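PDB 2AZ4: metallo-beta-lactamase domain-containing protein from Enterococcus faecalis, which is of unknown function but carries a two-zinc metallo-beta-lactamase site and may be an RNA-binding exonuclease. Local coordinates for residues T7-H12 with I23-K28; I158-V163 with L175-P180; F183-G188 with E205-T210; I395-L400 with L411-G416. All coordinates share one frame; numbering follows the deposited sequence.

Contact 1 of 4, residues T7-H12 with I23-K28; sequences TTVTFH and IEVAYK
Strands 7-13 and 22-27 form an antiparallel beta hairpin in one of the two mixed sheets of the metallo-beta-lactamase fold. T8 faces A26 and T10 faces E24 as hydrogen-bonded pairs, and V9 with V25 makes the non-hydrogen-bonded pair between them. All four backbone bonds are nearly straight and lie in the planes of their carbonyls.

The side chain to follow is E24. E24 CB sits in the plane of the H12 ring at its edge, 3.4 Å from H12 NE2. CG stands anti to the backbone N (chi1 179°) and the chain stays extended beyond it, so the carboxylate reaches out to H12, with E24 CD 3.8 Å from H12 NE2. At the tip, E24 OE1 accepts the proton of H12 NE2 at 2.7 Å through its anti lone pair, in a His-carboxylate hydrogen bond with ring and carboxylate planes only 19° apart. This in-plane bond at NE2, with T10 CG2 over one face, helps hold the ring's rotation. A water 2.9 Å from both T10 OG1 and E24 OE1 can donate to E24 OE1, though other acceptors compete for its protons. A charged carboxylate here would probably raise the basicity of H12.

On the other face of the hairpin, V9, F11 and I23 touch M214 of the second sheet. V9 CG1 lies beside I23 CG2 at 3.7 Å, both groups pointing the same way. Next to them the F11 ring runs alongside I23, with F11 CD1 3.7 Å from I23 CG1.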
# COMPACT_ATOMS: atom_id res chain seq x y z
N THR A 7 -17.82 -0.15 24.02
CA THR A 7 -17.00 -0.37 22.84
C THR A 7 -15.78 0.53 23.04
O THR A 7 -15.92 1.74 23.19
CB THR A 7 -17.76 -0.05 21.52
OG1 THR A 7 -18.88 -0.93 21.36
CG2 THR A 7 -16.85 -0.20 20.30
N THR A 8 -14.59 -0.05 23.09
CA THR A 8 -13.38 0.76 23.27
C THR A 8 -12.46 0.70 22.04
O THR A 8 -12.17 -0.38 21.53
CB THR A 8 -12.59 0.31 24.54
OG1 THR A 8 -13.47 0.31 25.67
CG2 THR A 8 -11.42 1.27 24.83
N VAL A 9 -12.02 1.87 21.58
CA VAL A 9 -11.05 2.02 20.51
C VAL A 9 -9.71 2.49 21.10
O VAL A 9 -9.67 3.50 21.80
CB VAL A 9 -11.52 3.08 19.47
CG1 VAL A 9 -10.65 3.06 18.24
CG2 VAL A 9 -12.98 2.89 19.08
N THR A 10 -8.63 1.77 20.80
CA THR A 10 -7.31 2.09 21.32
C THR A 10 -6.36 2.33 20.18
O THR A 10 -6.25 1.49 19.28
CB THR A 10 -6.68 0.96 22.15
OG1 THR A 10 -7.59 0.51 23.16
CG2 THR A 10 -5.39 1.44 22.84
N PHE A 11 -5.65 3.45 20.24
CA PHE A 11 -4.67 3.83 19.22
C PHE A 11 -3.27 3.42 19.66
O PHE A 11 -2.49 4.22 20.19
CB PHE A 11 -4.79 5.32 18.88
CG PHE A 11 -6.13 5.68 18.33
CD1 PHE A 11 -6.35 5.70 16.94
CD2 PHE A 11 -7.21 5.95 19.19
CE1 PHE A 11 -7.61 5.99 16.42
CE2 PHE A 11 -8.48 6.24 18.68
CZ PHE A 11 -8.68 6.25 17.29
N HIS A 12 -2.98 2.14 19.45
CA HIS A 12 -1.74 1.53 19.90
C HIS A 12 -0.50 2.10 19.24
O HIS A 12 0.52 2.21 19.90
CB HIS A 12 -1.79 0.00 19.67
CG HIS A 12 -2.75 -0.71 20.59
ND1 HIS A 12 -2.54 -0.81 21.95
CD2 HIS A 12 -3.90 -1.38 20.33
CE1 HIS A 12 -3.53 -1.51 22.49
NE2 HIS A 12 -4.38 -1.84 21.53
N ILE A 23 -4.73 -0.15 15.40
CA ILE A 23 -5.84 0.26 16.21
C ILE A 23 -6.55 -1.00 16.64
O ILE A 23 -6.65 -1.95 15.85
CB ILE A 23 -6.79 1.21 15.41
CG1 ILE A 23 -6.04 2.53 15.10
CG2 ILE A 23 -8.10 1.43 16.12
CD1 ILE A 23 -6.68 3.36 13.98
N GLU A 24 -7.01 -0.99 17.88
CA GLU A 24 -7.84 -2.03 18.45
C GLU A 24 -9.25 -1.54 18.68
O GLU A 24 -9.46 -0.42 19.16
CB GLU A 24 -7.26 -2.50 19.78
CG GLU A 24 -8.08 -3.59 20.44
CD GLU A 24 -7.52 -4.01 21.79
OE1 GLU A 24 -6.48 -3.47 22.20
OE2 GLU A 24 -8.12 -4.88 22.44
N VAL A 25 -10.20 -2.38 18.33
CA VAL A 25 -11.60 -2.16 18.66
C VAL A 25 -12.03 -3.36 19.47
O VAL A 25 -11.91 -4.49 19.02
CB VAL A 25 -12.50 -1.97 17.42
CG1 VAL A 25 -13.96 -1.76 17.86
CG2 VAL A 25 -12.04 -0.76 16.60
N ALA A 26 -12.50 -3.10 20.69
CA ALA A 26 -12.90 -4.17 21.62
C ALA A 26 -14.32 -3.99 22.16
O ALA A 26 -14.75 -2.88 22.45
CB ALA A 26 -11.93 -4.25 22.78
N TYR A 27 -15.01 -5.12 22.28
CA TYR A 27 -16.37 -5.21 22.76
C TYR A 27 -16.59 -6.60 23.38
O TYR A 27 -16.43 -7.62 22.70
CB TYR A 27 -17.39 -5.03 21.63
CG TYR A 27 -18.83 -5.04 22.12
CD1 TYR A 27 -19.37 -3.92 22.76
CD2 TYR A 27 -19.64 -6.16 21.95
CE1 TYR A 27 -20.68 -3.92 23.21
CE2 TYR A 27 -20.95 -6.17 22.42
CZ TYR A 27 -21.47 -5.03 23.04
OH TYR A 27 -22.77 -5.02 23.48
N LYS A 28 -16.97 -6.60 24.66
CA LYS A 28 -17.12 -7.82 25.48
C LYS A 28 -15.85 -8.67 25.37
O LYS A 28 -14.76 -8.16 25.60
CB LYS A 28 -18.39 -8.61 25.13
CG LYS A 28 -19.69 -7.91 25.53
CD LYS A 28 -20.87 -8.77 25.10
CE LYS A 28 -22.14 -8.41 25.83
NZ LYS A 28 -23.28 -9.26 25.34
O HOH W 1 -14.48 -2.22 25.65
O HOH W 2 -6.50 -1.78 24.60

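Contact 2 of 4, residues I158-V163 with L175-P180; sequences ISVEIV and LLIRTP
L176 O is held by two donors: the backbone N of E161 at 2.8 Å, in the plane of the carbonyl, and a water that gives it a longer bond and also binds S159 OG. E161 and L176 form a hydrogen-bonded pair of the antiparallel hairpin of strands 158-164 and 173-179; S159 and R178 form a second. The reciprocal bonds of this second pair are short and nearly straight, with S159 N to R178 O at 2.7 Å and an angle of 174° at the hydrogen. V160 and I177 form the non-hydrogen-bonded pair between the two.

On the face carrying E161 and L176, the E161 chain is extended, with CG anti to the backbone N, and runs alongside L176 so that E161 OE1 lies 4.1 Å from L176 CD1. Its OE2 makes a salt bridge to K206 of helix 197-207. A second water donates to E161 OE1 and accepts from R178 NE. The V163 side chain crosses that of L176 obliquely, V163 CG2 to L176 CG 4.0 Å, and both residues touch F203 of the same helix.

The reverse face is hydrocarbon. I158 CG2 and I177 CG2 lie side by side 3.8 Å apart, and L175 CD2 comes equally near I162 CG1 and V160 CG1. I32 and F34 of the other sheet pack here, as expected for the alpha-beta/beta-alpha sandwich of this family.

Branched carbon side chains thus fill the interior between the sheets, while the helix side mixes the packing of L176 and V163 with polar ends: E161 is bridged to K206 and linked by water to R178.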
# COMPACT_ATOMS: atom_id res chain seq x y z
N ILE A 158 -18.73 -8.21 17.28
CA ILE A 158 -18.23 -7.22 16.35
C ILE A 158 -18.44 -7.68 14.91
O ILE A 158 -18.06 -8.79 14.54
CB ILE A 158 -16.72 -6.89 16.54
CG1 ILE A 158 -16.37 -6.72 18.01
CG2 ILE A 158 -16.34 -5.65 15.72
CD1 ILE A 158 -14.87 -6.53 18.24
N SER A 159 -19.01 -6.81 14.09
CA SER A 159 -19.23 -7.10 12.68
C SER A 159 -18.37 -6.14 11.83
O SER A 159 -18.37 -4.93 12.05
CB SER A 159 -20.72 -6.95 12.37
OG SER A 159 -20.92 -6.52 11.04
N VAL A 160 -17.61 -6.71 10.90
CA VAL A 160 -16.66 -5.91 10.12
C VAL A 160 -16.96 -6.14 8.65
O VAL A 160 -16.92 -7.28 8.17
CB VAL A 160 -15.18 -6.28 10.41
CG1 VAL A 160 -14.21 -5.37 9.62
CG2 VAL A 160 -14.87 -6.24 11.91
N GLU A 161 -17.28 -5.06 7.95
CA GLU A 161 -17.46 -5.11 6.51
C GLU A 161 -16.21 -4.58 5.82
O GLU A 161 -15.74 -3.47 6.13
CB GLU A 161 -18.68 -4.31 6.06
CG GLU A 161 -19.06 -4.57 4.57
CD GLU A 161 -20.35 -3.89 4.16
OE1 GLU A 161 -21.14 -3.54 5.05
OE2 GLU A 161 -20.58 -3.72 2.93
N ILE A 162 -15.69 -5.36 4.88
CA ILE A 162 -14.48 -4.97 4.16
C ILE A 162 -14.85 -4.41 2.78
O ILE A 162 -15.35 -5.11 1.91
CB ILE A 162 -13.43 -6.12 4.10
CG1 ILE A 162 -12.13 -5.65 3.46
CG2 ILE A 162 -14.01 -7.36 3.43
CD1 ILE A 162 -10.91 -6.49 3.88
N VAL A 163 -14.59 -3.14 2.59
CA VAL A 163 -15.19 -2.43 1.48
C VAL A 163 -14.06 -1.94 0.60
O VAL A 163 -13.17 -1.29 1.13
CB VAL A 163 -15.99 -1.20 2.01
CG1 VAL A 163 -16.56 -0.37 0.86
CG2 VAL A 163 -17.14 -1.66 2.96
N LEU A 175 -12.72 -0.34 6.34
CA LEU A 175 -13.47 -1.23 7.22
C LEU A 175 -14.65 -0.47 7.79
O LEU A 175 -14.49 0.68 8.23
CB LEU A 175 -12.58 -1.76 8.36
CG LEU A 175 -11.22 -2.40 7.98
CD1 LEU A 175 -10.51 -2.80 9.26
CD2 LEU A 175 -11.40 -3.64 7.05
N LEU A 176 -15.83 -1.09 7.75
CA LEU A 176 -16.99 -0.55 8.44
C LEU A 176 -17.23 -1.49 9.60
O LEU A 176 -17.48 -2.68 9.41
CB LEU A 176 -18.23 -0.51 7.55
CG LEU A 176 -18.24 0.28 6.25
CD1 LEU A 176 -19.63 0.18 5.69
CD2 LEU A 176 -17.89 1.70 6.47
N ILE A 177 -17.15 -0.94 10.81
CA ILE A 177 -17.14 -1.76 12.03
C ILE A 177 -18.37 -1.51 12.90
O ILE A 177 -18.63 -0.39 13.29
CB ILE A 177 -15.83 -1.48 12.82
CG1 ILE A 177 -14.61 -1.86 11.96
CG2 ILE A 177 -15.79 -2.26 14.17
CD1 ILE A 177 -13.37 -0.97 12.22
N ARG A 178 -19.12 -2.57 13.20
CA ARG A 178 -20.28 -2.40 14.06
C ARG A 178 -20.23 -3.28 15.30
O ARG A 178 -19.88 -4.46 15.21
CB ARG A 178 -21.58 -2.63 13.28
CG ARG A 178 -21.84 -1.51 12.28
CD ARG A 178 -23.10 -1.79 11.52
NE ARG A 178 -22.97 -1.48 10.10
CZ ARG A 178 -23.37 -0.36 9.52
NH1 ARG A 178 -23.94 0.61 10.23
NH2 ARG A 178 -23.20 -0.21 8.21
N THR A 179 -20.53 -2.67 16.44
CA THR A 179 -20.96 -3.39 17.65
C THR A 179 -22.45 -3.06 17.83
O THR A 179 -22.96 -2.17 17.13
CB THR A 179 -20.14 -2.97 18.88
OG1 THR A 179 -20.34 -1.58 19.15
CG2 THR A 179 -18.65 -3.20 18.63
N PRO A 180 -23.16 -3.76 18.74
CA PRO A 180 -24.61 -3.49 18.83
C PRO A 180 -25.03 -2.01 18.99
O PRO A 180 -26.10 -1.64 18.51
CB PRO A 180 -25.03 -4.32 20.04
CG PRO A 180 -24.06 -5.47 20.01
CD PRO A 180 -22.75 -4.82 19.68
O HOH W 3 -20.25 -3.98 9.88
O HOH W 4 -21.27 -2.27 8.03

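Contact 3 of 4, residues F183-G188 with E205-T210; sequences FITYTG and EKAKHT
T210 OG1 lies 2.9 Å from T185 OG1, in a hydrogen bond that either hydroxyl could donate, and 3.0 Å from F183 O. Its proton has both oxygens in reach; T185 donating would let both bonds form. The hydroxyl is placed there by T210 chi1 (-170°), which sets OG1 anti to the backbone N and leaves CG2 in the crowded position between N and the carbonyl carbon. T185 OG1 comes to meet it from beside its own backbone N.

The same threonine covers a face of F183. Its side chain crosses the phenyl group at about a right angle, with OG1 above the ring centre and T210 CB making a CH-pi contact 4.0 Å from the F183 centroid. K208 O lies at the ring edge in plane, while F183 CZ comes 3.5 Å from K206 O at the end of helix 197-207. R178 adds a cation-pi contact to this phenyl group. Farther in, T185 CG2 packs on A207 CB at 4.1 Å.

A type II beta turn, A207 to T210, with T210 N bonded to A207 O, brings the chain round from the helix. This contact therefore ties strand 182-186 to the helix-to-strand connection of a beta-alpha-beta unit that continues into strand 212-216. Chemically, the buried hydroxyls of T185 and T210 can satisfy one another, and T210 OG1 may have a backbone partner as well, while T210 CA and CB pack against the ring.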
# COMPACT_ATOMS: atom_id res chain seq x y z
N PHE A 183 -21.20 2.33 15.33
CA PHE A 183 -20.81 2.19 13.94
C PHE A 183 -19.62 3.12 13.74
O PHE A 183 -19.76 4.35 13.85
CB PHE A 183 -21.97 2.61 13.02
CG PHE A 183 -21.60 2.76 11.56
CD1 PHE A 183 -20.66 1.91 10.96
CD2 PHE A 183 -22.21 3.73 10.78
CE1 PHE A 183 -20.31 2.06 9.62
CE2 PHE A 183 -21.89 3.87 9.42
CZ PHE A 183 -20.94 3.04 8.84
N ILE A 184 -18.46 2.53 13.46
CA ILE A 184 -17.24 3.30 13.23
C ILE A 184 -16.57 2.85 11.92
O ILE A 184 -16.88 1.80 11.40
CB ILE A 184 -16.28 3.24 14.44
CG1 ILE A 184 -15.69 1.84 14.62
CG2 ILE A 184 -17.02 3.71 15.72
CD1 ILE A 184 -14.62 1.79 15.69
N THR A 185 -15.67 3.67 11.39
CA THR A 185 -15.15 3.47 10.06
C THR A 185 -13.67 3.79 10.02
O THR A 185 -13.25 4.81 10.55
CB THR A 185 -15.89 4.40 9.06
OG1 THR A 185 -17.30 4.09 9.08
CG2 THR A 185 -15.36 4.20 7.65
N TYR A 186 -12.90 2.90 9.38
CA TYR A 186 -11.48 3.06 9.17
C TYR A 186 -11.26 3.15 7.67
O TYR A 186 -11.60 2.22 6.96
CB TYR A 186 -10.75 1.84 9.73
CG TYR A 186 -9.28 1.81 9.40
CD1 TYR A 186 -8.43 2.88 9.75
CD2 TYR A 186 -8.73 0.73 8.70
CE1 TYR A 186 -7.06 2.85 9.45
CE2 TYR A 186 -7.37 0.69 8.39
CZ TYR A 186 -6.54 1.74 8.77
OH TYR A 186 -5.20 1.70 8.47
N THR A 187 -10.71 4.26 7.19
CA THR A 187 -10.65 4.48 5.73
C THR A 187 -9.57 3.65 5.03
O THR A 187 -9.67 3.40 3.83
CB THR A 187 -10.39 5.98 5.35
OG1 THR A 187 -9.15 6.42 5.91
CG2 THR A 187 -11.52 6.85 5.84
N GLY A 188 -8.55 3.26 5.78
CA GLY A 188 -7.31 2.78 5.19
C GLY A 188 -6.72 3.95 4.44
O GLY A 188 -6.94 5.11 4.81
N GLU A 205 -20.83 6.45 0.76
CA GLU A 205 -22.26 6.18 0.93
C GLU A 205 -22.55 5.12 2.00
O GLU A 205 -23.53 5.23 2.75
CB GLU A 205 -22.88 5.74 -0.39
CG GLU A 205 -24.38 5.40 -0.31
CD GLU A 205 -25.22 6.55 0.27
OE1 GLU A 205 -25.40 7.56 -0.46
OE2 GLU A 205 -25.68 6.45 1.45
N LYS A 206 -21.72 4.08 2.05
CA LYS A 206 -21.85 3.07 3.09
C LYS A 206 -21.43 3.64 4.44
O LYS A 206 -21.95 3.24 5.49
CB LYS A 206 -20.98 1.86 2.74
CG LYS A 206 -21.53 1.00 1.63
CD LYS A 206 -20.70 -0.31 1.51
CE LYS A 206 -21.45 -1.40 0.78
NZ LYS A 206 -22.34 -2.20 1.68
N ALA A 207 -20.49 4.59 4.41
CA ALA A 207 -19.93 5.15 5.64
C ALA A 207 -20.76 6.33 6.18
O ALA A 207 -20.49 6.82 7.27
CB ALA A 207 -18.49 5.60 5.42
N LYS A 208 -21.74 6.78 5.39
CA LYS A 208 -22.55 7.95 5.75
C LYS A 208 -22.94 7.94 7.24
O LYS A 208 -23.43 6.94 7.73
CB LYS A 208 -23.83 7.95 4.90
CG LYS A 208 -24.59 9.28 4.87
CD LYS A 208 -24.22 10.10 3.65
CE LYS A 208 -24.66 11.55 3.85
NZ LYS A 208 -24.21 12.43 2.74
N HIS A 209 -22.69 9.04 7.95
CA HIS A 209 -23.19 9.25 9.32
C HIS A 209 -22.51 8.35 10.36
O HIS A 209 -23.04 8.13 11.47
CB HIS A 209 -24.73 9.05 9.38
CG HIS A 209 -25.49 9.98 8.50
ND1 HIS A 209 -26.64 9.60 7.82
CD2 HIS A 209 -25.29 11.29 8.19
CE1 HIS A 209 -27.10 10.63 7.13
NE2 HIS A 209 -26.31 11.66 7.35
N THR A 210 -21.33 7.83 10.01
CA THR A 210 -20.58 7.01 10.96
C THR A 210 -20.27 7.79 12.23
O THR A 210 -20.00 8.99 12.18
CB THR A 210 -19.27 6.42 10.33
OG1 THR A 210 -18.72 5.44 11.22
CG2 THR A 210 -18.24 7.48 10.06

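Contact 4 of 4, residues I395-L400 with L411-G416; sequences IEPQVL and LENPYG
E396 leaves helix 385-395 with positive phi (57°), and the 411-416 chain folds through a type I beta turn from N413 to G416, bringing G416 CA within 3.4 Å of Q398 O in a CA-H...O contact.

N413 carries most of the polar contact. Its CG is anti to the backbone N, and N413 ND2 donates to P397 O at 2.9 Å (161° at the hydrogen); P397 O lies close to the amide plane, although the donor stands well above the carbonyl plane. N413 OD1 accepts from Y415 N at 3.1 Å, closing an Asx turn, while P397 CG meets it tip to tip. ND2 also bonds E417 O, so both ends of the amide are held.

E396 CG lies over one face of the Y415 ring as a CH-pi contact, 4.0 Å from the centroid, and P414 CB covers the opposite face. L400 CB packs on N413 CB at 3.7 Å. The L400 and L411 side chains cross at about a right angle, L400 CD1 to L411 CD2 3.9 Å.

Behind these, I392 of helix 385-395 touches P397, L411 and N413, while L213 of strand 212-216 touches P397 and L400 as strand 399-403 begins.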
# COMPACT_ATOMS: atom_id res chain seq x y z
N ILE A 395 -19.44 11.80 3.69
CA ILE A 395 -19.74 10.92 4.82
C ILE A 395 -20.49 11.63 5.97
O ILE A 395 -21.40 11.05 6.56
CB ILE A 395 -18.44 10.27 5.38
CG1 ILE A 395 -17.89 9.23 4.39
CG2 ILE A 395 -18.66 9.66 6.76
CD1 ILE A 395 -16.42 8.89 4.63
N GLU A 396 -20.10 12.87 6.26
CA GLU A 396 -20.66 13.67 7.38
C GLU A 396 -20.48 12.90 8.70
O GLU A 396 -21.46 12.45 9.30
CB GLU A 396 -22.13 14.08 7.13
CG GLU A 396 -22.41 14.79 5.78
CD GLU A 396 -23.86 15.31 5.69
OE1 GLU A 396 -24.25 16.06 6.60
OE2 GLU A 396 -24.61 14.95 4.73
N PRO A 397 -19.21 12.72 9.12
CA PRO A 397 -18.92 11.94 10.32
C PRO A 397 -19.32 12.73 11.58
O PRO A 397 -19.13 13.94 11.63
CB PRO A 397 -17.40 11.76 10.25
CG PRO A 397 -16.92 12.97 9.55
CD PRO A 397 -17.98 13.24 8.50
N GLN A 398 -19.88 12.03 12.56
CA GLN A 398 -20.24 12.65 13.82
C GLN A 398 -18.97 13.07 14.55
O GLN A 398 -18.89 14.17 15.11
CB GLN A 398 -21.07 11.69 14.66
CG GLN A 398 -22.42 11.33 14.04
CD GLN A 398 -23.15 10.27 14.81
OE1 GLN A 398 -23.33 10.38 16.02
NE2 GLN A 398 -23.57 9.21 14.13
N VAL A 399 -17.98 12.18 14.54
CA VAL A 399 -16.67 12.45 15.10
C VAL A 399 -15.61 12.01 14.09
O VAL A 399 -15.67 10.90 13.56
CB VAL A 399 -16.42 11.70 16.43
CG1 VAL A 399 -15.08 12.11 17.01
CG2 VAL A 399 -17.55 11.96 17.46
N LEU A 400 -14.65 12.89 13.83
CA LEU A 400 -13.54 12.64 12.91
C LEU A 400 -12.26 12.43 13.71
O LEU A 400 -11.94 13.23 14.61
CB LEU A 400 -13.39 13.83 11.96
CG LEU A 400 -12.69 13.87 10.59
CD1 LEU A 400 -11.55 14.86 10.58
CD2 LEU A 400 -12.29 12.51 9.96
N LEU A 411 -6.97 18.55 9.18
CA LEU A 411 -8.16 17.79 8.80
C LEU A 411 -9.37 18.16 9.66
O LEU A 411 -9.46 17.77 10.83
CB LEU A 411 -7.89 16.27 8.84
CG LEU A 411 -8.74 15.47 7.85
CD1 LEU A 411 -8.39 15.80 6.37
CD2 LEU A 411 -8.65 13.96 8.11
N GLU A 412 -10.32 18.87 9.05
CA GLU A 412 -11.47 19.46 9.75
C GLU A 412 -12.78 18.74 9.49
O GLU A 412 -13.03 18.25 8.37
CB GLU A 412 -11.63 20.93 9.37
CG GLU A 412 -10.59 21.86 10.01
CD GLU A 412 -10.54 23.23 9.36
OE1 GLU A 412 -11.61 23.76 8.98
OE2 GLU A 412 -9.42 23.78 9.24
N ASN A 413 -13.63 18.72 10.52
CA ASN A 413 -14.98 18.18 10.43
C ASN A 413 -16.06 19.27 10.61
O ASN A 413 -16.44 19.56 11.74
CB ASN A 413 -15.17 17.07 11.46
CG ASN A 413 -16.48 16.34 11.30
OD1 ASN A 413 -17.14 16.40 10.25
ND2 ASN A 413 -16.87 15.61 12.35
N PRO A 414 -16.53 19.87 9.50
CA PRO A 414 -17.67 20.80 9.55
C PRO A 414 -18.94 20.18 10.12
O PRO A 414 -19.81 20.91 10.57
CB PRO A 414 -17.90 21.14 8.06
CG PRO A 414 -16.58 20.91 7.42
CD PRO A 414 -16.01 19.73 8.13
N TYR A 415 -19.03 18.86 10.13
CA TYR A 415 -20.28 18.19 10.41
C TYR A 415 -20.44 17.73 11.84
O TYR A 415 -21.51 17.27 12.23
CB TYR A 415 -20.45 17.01 9.43
CG TYR A 415 -20.32 17.50 8.02
CD1 TYR A 415 -21.40 18.13 7.40
CD2 TYR A 415 -19.11 17.42 7.33
CE1 TYR A 415 -21.29 18.64 6.11
CE2 TYR A 415 -18.98 17.93 6.03
CZ TYR A 415 -20.08 18.53 5.43
OH TYR A 415 -20.01 19.05 4.16
N GLY A 416 -19.39 17.85 12.63
CA GLY A 416 -19.42 17.33 14.00
C GLY A 416 -18.15 17.66 14.75
O GLY A 416 -17.59 18.74 14.58

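In the fold
Contacts 1 and 2 are hairpins in the two facing sheets, their centres 13 Å apart, joined where T7 OG1 meets T179 OG1 at 2.7 Å, probably by a hydrogen bond. Contact 3 continues the sheet of contact 2: I177 N lies 2.8 Å from I184 O, and E161 OE2 and K206 NZ form a 2.6 Å salt bridge. Contact 4 follows at the far side of contact 3, with H209 N 2.8 Å from I395 O. The zincs, bound by H92, H94, D96, H97, H167, D189 and H404, lie farther off: the side chains of I23, L175 and L411 are about 12, 13 and 14 Å from a bound zinc.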